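Local structure of lysozyme C (Equus asinus, 5XUW) at residues A[2-5]-A[6-9]; A[72-75]-A[76-79]; A[95-98]-A[99-103]. The protein hydrolyses the beta-1,4 linkages between N-acetylmuramic acid and N-acetylglucosamine in bacterial peptidoglycan and binds one calcium ion. One frame throughout, in Å; residues are numbered along the deposited sequence.

Interaction 1 (A[2-5]-A[6-9]); sequences VFSK and CELA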
loop_
_atom_site.group_PDB
_atom_site.type_symbol
_atom_site.label_atom_id
_atom_site.label_comp_id
_atom_site.label_asym_id
_atom_site.label_seq_id
_atom_site.Cartn_x
_atom_site.Cartn_y
_atom_site.Cartn_z
ATOM N N VAL A 2 2.021 1.433 13.897
ATOM C CA VAL A 2 0.707 0.928 13.503
ATOM C C VAL A 2 -0.260 2.114 13.486
ATOM O O VAL A 2 -0.522 2.730 14.527
ATOM C CB VAL A 2 0.209 -0.195 14.424
ATOM C CG1 VAL A 2 -1.167 -0.680 13.990
ATOM C CG2 VAL A 2 1.205 -1.345 14.432
ATOM N N PHE A 3 -0.753 2.448 12.294
ATOM C CA PHE A 3 -1.766 3.491 12.125
ATOM C C PHE A 3 -3.116 3.038 12.665
ATOM O O PHE A 3 -3.429 1.865 12.608
ATOM C CB PHE A 3 -1.976 3.821 10.642
ATOM C CG PHE A 3 -0.896 4.644 10.029
ATOM C CD1 PHE A 3 0.255 4.050 9.528
ATOM C CD2 PHE A 3 -1.046 6.024 9.905
ATOM C CE1 PHE A 3 1.249 4.825 8.941
ATOM C CE2 PHE A 3 -0.064 6.799 9.313
ATOM C CZ PHE A 3 1.088 6.203 8.833
ATOM N N SER A 4 -3.915 3.972 13.170
ATOM C CA SER A 4 -5.352 3.741 13.284
ATOM C C SER A 4 -5.916 3.964 11.891
ATOM O O SER A 4 -5.332 4.696 11.091
ATOM C CB SER A 4 -6.033 4.692 14.269
ATOM O OG SER A 4 -6.146 6.007 13.750
ATOM N N LYS A 5 -7.060 3.357 11.612
ATOM C CA LYS A 5 -7.710 3.558 10.321
ATOM C C LYS A 5 -7.865 5.039 9.984
ATOM O O LYS A 5 -7.514 5.468 8.894
ATOM C CB LYS A 5 -9.073 2.870 10.304
ATOM C CG LYS A 5 -9.877 3.139 9.043
ATOM C CD LYS A 5 -10.971 2.109 8.835
ATOM C CE LYS A 5 -12.067 2.213 9.867
ATOM N NZ LYS A 5 -13.119 1.185 9.608
ATOM N N CYS A 6 -8.386 5.826 10.923
ATOM C CA CYS A 6 -8.630 7.249 10.651
ATOM C C CYS A 6 -7.361 8.095 10.543
ATOM O O CYS A 6 -7.307 9.040 9.745
ATOM C CB CYS A 6 -9.588 7.838 11.681
ATOM S SG CYS A 6 -11.256 7.173 11.491
ATOM N N GLU A 7 -6.347 7.761 11.339
ATOM C CA GLU A 7 -5.040 8.379 11.194
ATOM C C GLU A 7 -4.509 8.193 9.773
ATOM O O GLU A 7 -4.034 9.152 9.147
ATOM C CB GLU A 7 -4.052 7.764 12.173
ATOM C CG GLU A 7 -2.697 8.445 12.193
ATOM C CD GLU A 7 -1.716 7.735 13.100
ATOM O OE1 GLU A 7 -2.048 6.647 13.625
ATOM O OE2 GLU A 7 -0.610 8.280 13.267
ATOM N N LEU A 8 -4.582 6.961 9.275
ATOM C CA LEU A 8 -4.100 6.679 7.922
ATOM C C LEU A 8 -4.918 7.431 6.882
ATOM O O LEU A 8 -4.357 8.031 5.972
ATOM C CB LEU A 8 -4.081 5.177 7.627
ATOM C CG LEU A 8 -3.498 4.800 6.257
ATOM C CD1 LEU A 8 -2.067 5.308 6.095
ATOM C CD2 LEU A 8 -3.560 3.293 6.027
ATOM N N ALA A 9 -6.240 7.430 7.041
ATOM C CA ALA A 9 -7.130 8.137 6.104
ATOM C C ALA A 9 -6.744 9.616 5.951
ATOM O O ALA A 9 -6.619 10.140 4.844
ATOM C CB ALA A 9 -8.568 8.012 6.562
#

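Interaction 2 (A[72-75]-A[76-79]); sequences SSNA and CNIM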
loop_
_atom_site.group_PDB
_atom_site.type_symbol
_atom_site.label_atom_id
_atom_site.label_comp_id
_atom_site.label_asym_id
_atom_site.label_seq_id
_atom_site.Cartn_x
_atom_site.Cartn_y
_atom_site.Cartn_z
ATOM N N SER A 72 15.917 -6.927 -9.066
ATOM C CA SER A 72 14.730 -6.075 -9.064
ATOM C C SER A 72 14.753 -5.051 -10.183
ATOM O O SER A 72 15.794 -4.468 -10.470
ATOM C CB SER A 72 14.619 -5.325 -7.732
ATOM O OG SER A 72 13.428 -4.544 -7.695
ATOM N N SER A 73 13.591 -4.809 -10.788
ATOM C CA SER A 73 13.410 -3.662 -11.675
ATOM C C SER A 73 13.504 -2.350 -10.915
ATOM O O SER A 73 13.844 -1.327 -11.497
ATOM C CB SER A 73 12.062 -3.723 -12.379
ATOM O OG SER A 73 11.979 -4.887 -13.168
ATOM N N ASN A 74 13.158 -2.374 -9.627
ATOM C CA ASN A 74 13.264 -1.201 -8.769
ATOM C C ASN A 74 12.596 0.027 -9.398
ATOM O O ASN A 74 13.181 1.119 -9.473
ATOM C CB ASN A 74 14.738 -0.940 -8.436
ATOM C CG ASN A 74 14.927 0.100 -7.347
ATOM O OD1 ASN A 74 14.023 0.371 -6.550
ATOM N ND2 ASN A 74 16.111 0.695 -7.312
ATOM N N ALA A 75 11.359 -0.159 -9.850
ATOM C CA ALA A 75 10.612 0.909 -10.523
ATOM C C ALA A 75 10.325 2.140 -9.652
ATOM O O ALA A 75 10.098 3.228 -10.187
ATOM C CB ALA A 75 9.315 0.360 -11.106
ATOM N N CYS A 76 10.327 1.971 -8.326
ATOM C CA CYS A 76 10.199 3.105 -7.397
ATOM C C CYS A 76 11.540 3.718 -6.979
ATOM O O CYS A 76 11.551 4.685 -6.219
ATOM C CB CYS A 76 9.403 2.691 -6.154
ATOM S SG CYS A 76 7.722 2.183 -6.564
ATOM N N ASN A 77 12.654 3.163 -7.461
ATOM C CA ASN A 77 13.985 3.726 -7.226
ATOM C C ASN A 77 14.257 3.895 -5.731
ATOM O O ASN A 77 14.574 4.987 -5.250
ATOM C CB ASN A 77 14.121 5.065 -7.975
ATOM C CG ASN A 77 15.542 5.596 -7.986
ATOM O OD1 ASN A 77 16.503 4.843 -7.848
ATOM N ND2 ASN A 77 15.675 6.907 -8.147
ATOM N N ILE A 78 14.102 2.803 -4.991
ATOM C CA ILE A 78 14.155 2.883 -3.540
ATOM C C ILE A 78 14.585 1.568 -2.895
ATOM O O ILE A 78 14.223 0.478 -3.361
ATOM C CB ILE A 78 12.788 3.374 -2.998
ATOM C CG1 ILE A 78 12.910 3.860 -1.556
ATOM C CG2 ILE A 78 11.706 2.304 -3.142
ATOM C CD1 ILE A 78 11.666 4.568 -1.071
ATOM N N MET A 79 15.369 1.690 -1.824
ATOM C CA MET A 79 15.753 0.552 -1.006
ATOM C C MET A 79 14.532 0.056 -0.242
ATOM O O MET A 79 13.785 0.864 0.311
ATOM C CB MET A 79 16.852 0.943 -0.003
ATOM C CG MET A 79 18.041 0.017 -0.007
ATOM S SD MET A 79 18.929 0.151 -1.565
ATOM C CE MET A 79 20.097 -1.193 -1.385
#

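Interaction 3 (A[95-98]-A[99-103]); sequences AKRV and VRDPK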
loop_
_atom_site.group_PDB
_atom_site.type_symbol
_atom_site.label_atom_id
_atom_site.label_comp_id
_atom_site.label_asym_id
_atom_site.label_seq_id
_atom_site.Cartn_x
_atom_site.Cartn_y
_atom_site.Cartn_z
ATOM N N ALA A 95 3.388 3.604 -4.143
ATOM C CA ALA A 95 2.042 3.064 -4.402
ATOM C C ALA A 95 1.332 3.818 -5.548
ATOM O O ALA A 95 0.611 3.210 -6.357
ATOM C CB ALA A 95 1.205 3.090 -3.136
ATOM N N LYS A 96 1.556 5.132 -5.619
ATOM C CA LYS A 96 1.073 5.944 -6.745
ATOM C C LYS A 96 1.625 5.425 -8.088
ATOM O O LYS A 96 0.881 5.338 -9.061
ATOM C CB LYS A 96 1.433 7.417 -6.548
ATOM C CG LYS A 96 0.604 8.120 -5.489
ATOM C CD LYS A 96 1.050 9.553 -5.298
ATOM C CE LYS A 96 0.169 10.280 -4.301
ATOM N NZ LYS A 96 0.553 11.704 -4.154
ATOM N N ARG A 97 2.911 5.074 -8.130
ATOM C CA ARG A 97 3.511 4.442 -9.320
ATOM C C ARG A 97 2.853 3.075 -9.578
ATOM O O ARG A 97 2.457 2.782 -10.714
ATOM C CB ARG A 97 5.059 4.365 -9.186
ATOM C CG ARG A 97 5.831 3.464 -10.165
ATOM C CD ARG A 97 5.930 4.009 -11.588
ATOM N NE ARG A 97 6.552 3.055 -12.541
ATOM C CZ ARG A 97 5.996 1.926 -12.990
ATOM N NH1 ARG A 97 4.783 1.553 -12.592
ATOM N NH2 ARG A 97 6.659 1.132 -13.840
ATOM N N VAL A 98 2.665 2.271 -8.528
ATOM C CA VAL A 98 2.092 0.934 -8.706
ATOM C C VAL A 98 0.690 0.995 -9.324
ATOM O O VAL A 98 0.432 0.260 -10.287
ATOM C CB VAL A 98 2.050 0.124 -7.387
ATOM C CG1 VAL A 98 1.367 -1.222 -7.598
ATOM C CG2 VAL A 98 3.460 -0.075 -6.832
ATOM N N VAL A 99 -0.197 1.849 -8.802
ATOM C CA VAL A 99 -1.599 1.875 -9.309
ATOM C C VAL A 99 -1.755 2.312 -10.744
ATOM O O VAL A 99 -2.772 2.001 -11.348
ATOM C CB VAL A 99 -2.626 2.831 -8.617
ATOM C CG1 VAL A 99 -3.454 2.130 -7.582
ATOM C CG2 VAL A 99 -2.059 4.192 -8.244
ATOM N N ARG A 100 -0.812 3.099 -11.254
ATOM C CA ARG A 100 -0.900 3.575 -12.632
ATOM C C ARG A 100 -0.614 2.459 -13.646
ATOM O O ARG A 100 -0.932 2.613 -14.820
ATOM C CB ARG A 100 -0.001 4.797 -12.851
ATOM C CG ARG A 100 -0.471 6.009 -12.066
ATOM C CD ARG A 100 0.270 7.276 -12.464
ATOM N NE ARG A 100 -0.314 7.918 -13.643
ATOM C CZ ARG A 100 0.242 8.921 -14.326
ATOM N NH1 ARG A 100 1.426 9.425 -13.974
ATOM N NH2 ARG A 100 -0.389 9.422 -15.388
ATOM N N ASP A 101 -0.080 1.328 -13.184
ATOM C CA ASP A 101 0.146 0.159 -14.042
ATOM C C ASP A 101 -1.117 -0.625 -14.383
ATOM O O ASP A 101 -2.186 -0.337 -13.835
ATOM C CB ASP A 101 1.266 -0.716 -13.458
ATOM C CG ASP A 101 2.620 -0.336 -13.996
ATOM O OD1 ASP A 101 2.761 0.757 -14.575
ATOM O OD2 ASP A 101 3.568 -1.107 -13.833
ATOM N N PRO A 102 -1.022 -1.585 -15.336
ATOM C CA PRO A 102 -2.257 -2.094 -15.950
ATOM C C PRO A 102 -3.310 -2.727 -15.029
ATOM O O PRO A 102 -4.489 -2.669 -15.353
ATOM C CB PRO A 102 -1.750 -3.137 -16.953
ATOM C CG PRO A 102 -0.392 -2.677 -17.306
ATOM C CD PRO A 102 0.170 -2.083 -16.055
ATOM N N LYS A 103 -2.889 -3.307 -13.907
ATOM C CA LYS A 103 -3.816 -3.931 -12.955
ATOM C C LYS A 103 -4.531 -2.937 -12.047
ATOM O O LYS A 103 -5.495 -3.311 -11.368
ATOM C CB LYS A 103 -3.085 -4.960 -12.083
ATOM C CG LYS A 103 -2.396 -6.070 -12.861
ATOM C CD LYS A 103 -3.057 -7.425 -12.696
ATOM C CE LYS A 103 -2.812 -8.012 -11.319
ATOM N NZ LYS A 103 -2.991 -9.490 -11.325
HETATM O O HOH W 1 3.174 3.332 -13.270
#

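Interaction 1 (A[2-5]-A[6-9])
Ser4 and Glu7 exchange side chain for backbone at the start of helix 5-14, each side chain accepting from the other's backbone N-H. Ser4 OG accepts from Glu7 N at 3.0 Å. The hydroxyl sits between the backbone N and the carbonyl carbon of its own residue (chi1 73°), which turns it over the end of the helix. In return Glu7 OE1 receives Ser4 N at 3.3 Å, on the anti side of the carboxylate and 18° out of its plane. The other carboxylate oxygen, OE2, forms a salt bridge with Lys1, so both oxygens of Glu7 are engaged. Main-chain bonding then takes over: Leu8 N donates to Ser4 O at 3.0 Å, and Ala9 N to Lys5 O at the same length.

Phe3 precedes the cap and packs against Leu8. Leu8 CD1 stands over the centre of one ring face, 4.0 Å from the centroid, in a CH-pi contact, while Phe3 CD2 lies 3.7 Å from Glu7 CD, the ring and carboxylate planes being 53° apart. Leu8 also touches Ala32 of helix 25-36. Lys5 leads away from the cap; its NZ donates to Tyr123 O, and Cys6 is joined to Cys127 near the C-terminus by a disulfide. Reciprocal bonds between the residue before a helix and the one three positions later define a capping box, and the first helix of the C-type lysozyme fold starts here with a capping box and a hydrophobic staple between Phe3 and Leu8.

Interaction 2 (A[72-75]-A[76-79])
Asn74 and Asn77 are joined through the backbone: Asn77 N donates to Asn74 O at 2.9 Å with an N-H...O angle of 152°, the bond that closes the turn. Ala75 and Cys76 occupy the corners of this type I beta turn. Just before it, Ser72 OG accepts from Asn74 N at 2.9 Å, an ST turn that fixes the approach to the bend; the same hydroxyl also bonds to Cys65 O.

These two turns lie in the long loop between strand 59-60 and helix 89-100 of the C-type lysozyme fold, a region short of regular secondary structure and tied together by disulfides. Backbone bonds link Ser73 to Lys62, Ala75 to Trp63, Cys76 to Trp64 and Ile78 to Lys66, laying the turn alongside an earlier part of the same loop.

Among the side chains, Asn74 reaches across the turn. Its CG is anti to the backbone N (chi1 -169°), which carries the amide forward over the chain at Asn77 and Ile78; CG is 3.7 Å from Asn77 CA.

The covalent tie is made by Cys76, whose SG is bonded to Cys94 on helix 89-100. Packing contacts follow: Ala75 touches Trp64 of the loop and Arg97 of helix 89-100, where Ile78 also rests on Asp90, a ligand of the calcium ion that lies about 6 Å from the isoleucine side chain.

Interaction 3 (A[95-98]-A[99-103])
The guanidinium of Arg97 and the carboxylate of Asp101 meet with their planes 57° apart, so they do not form the flat, two-bond pairing available to these groups. Asp101 OD2 lies at the edge of the guanidinium, in its plane, 3.2 Å from Arg97 NH1, while OD1 approaches the group obliquely. The salt bridge runs from Arg97 NH1 to Asp101 OD1 at 2.9 Å, and the hydrogen bond within it is weak, bent to an N-H...O angle of 120°. Arg97 leaves the helix with CG anti to the backbone N and then bends at chi2 (73°), which swings its end along the helix to the residue four positions on.

A water joins the same two residues a second time, donating to Arg97 O at 2.7 Å and to Asp101 OD1. OD1 therefore accepts both from the arginine side chain and from a water that also donates to the arginine carbonyl.

The backbone bonding shortens towards the loop. Val99 N still donates to Ala95 O, four residues back, at 2.9 Å, whereas Asp101 N turns to Val98 O, three back, at 3.1 Å. A weak bond from Arg100 N to Arg97 O has the same shorter spacing. On the buried side, Val99 CG2 lies 3.3 Å from Lys96 O, and both Ala95 and Val99 touch Trp28 of helix 25-36. Val98 packs on Trp64, as does Arg97. Lys96 extends away and bonds to Gln15 O through NZ.

An acidic group near the C-terminal end of a helix would probably interact unfavourably with the negative end of the helix dipole; the positive charge of Arg97 and hydration by the bridging water should offset that cost.

Overall arrangement
Interactions 2 and 3 touch, with Cys76 SG lying 4.3 Å from Arg97 CG, so that the loop of 72-79 rests against helix 89-100. Their centres are about 14 Å apart. Interaction 1 lies on the opposite side of the chain's centre, about 26 Å from interaction 2 and 22 Å from interaction 3, centre to centre. The calcium ion lies about 9, 6 and 11 Å from the side chains of Phe3, Ile78 and Ala95, respectively. In interaction 3 the side chain of Val98 is about 9 Å from that of Glu35, a predicted active-site residue on helix 25-36.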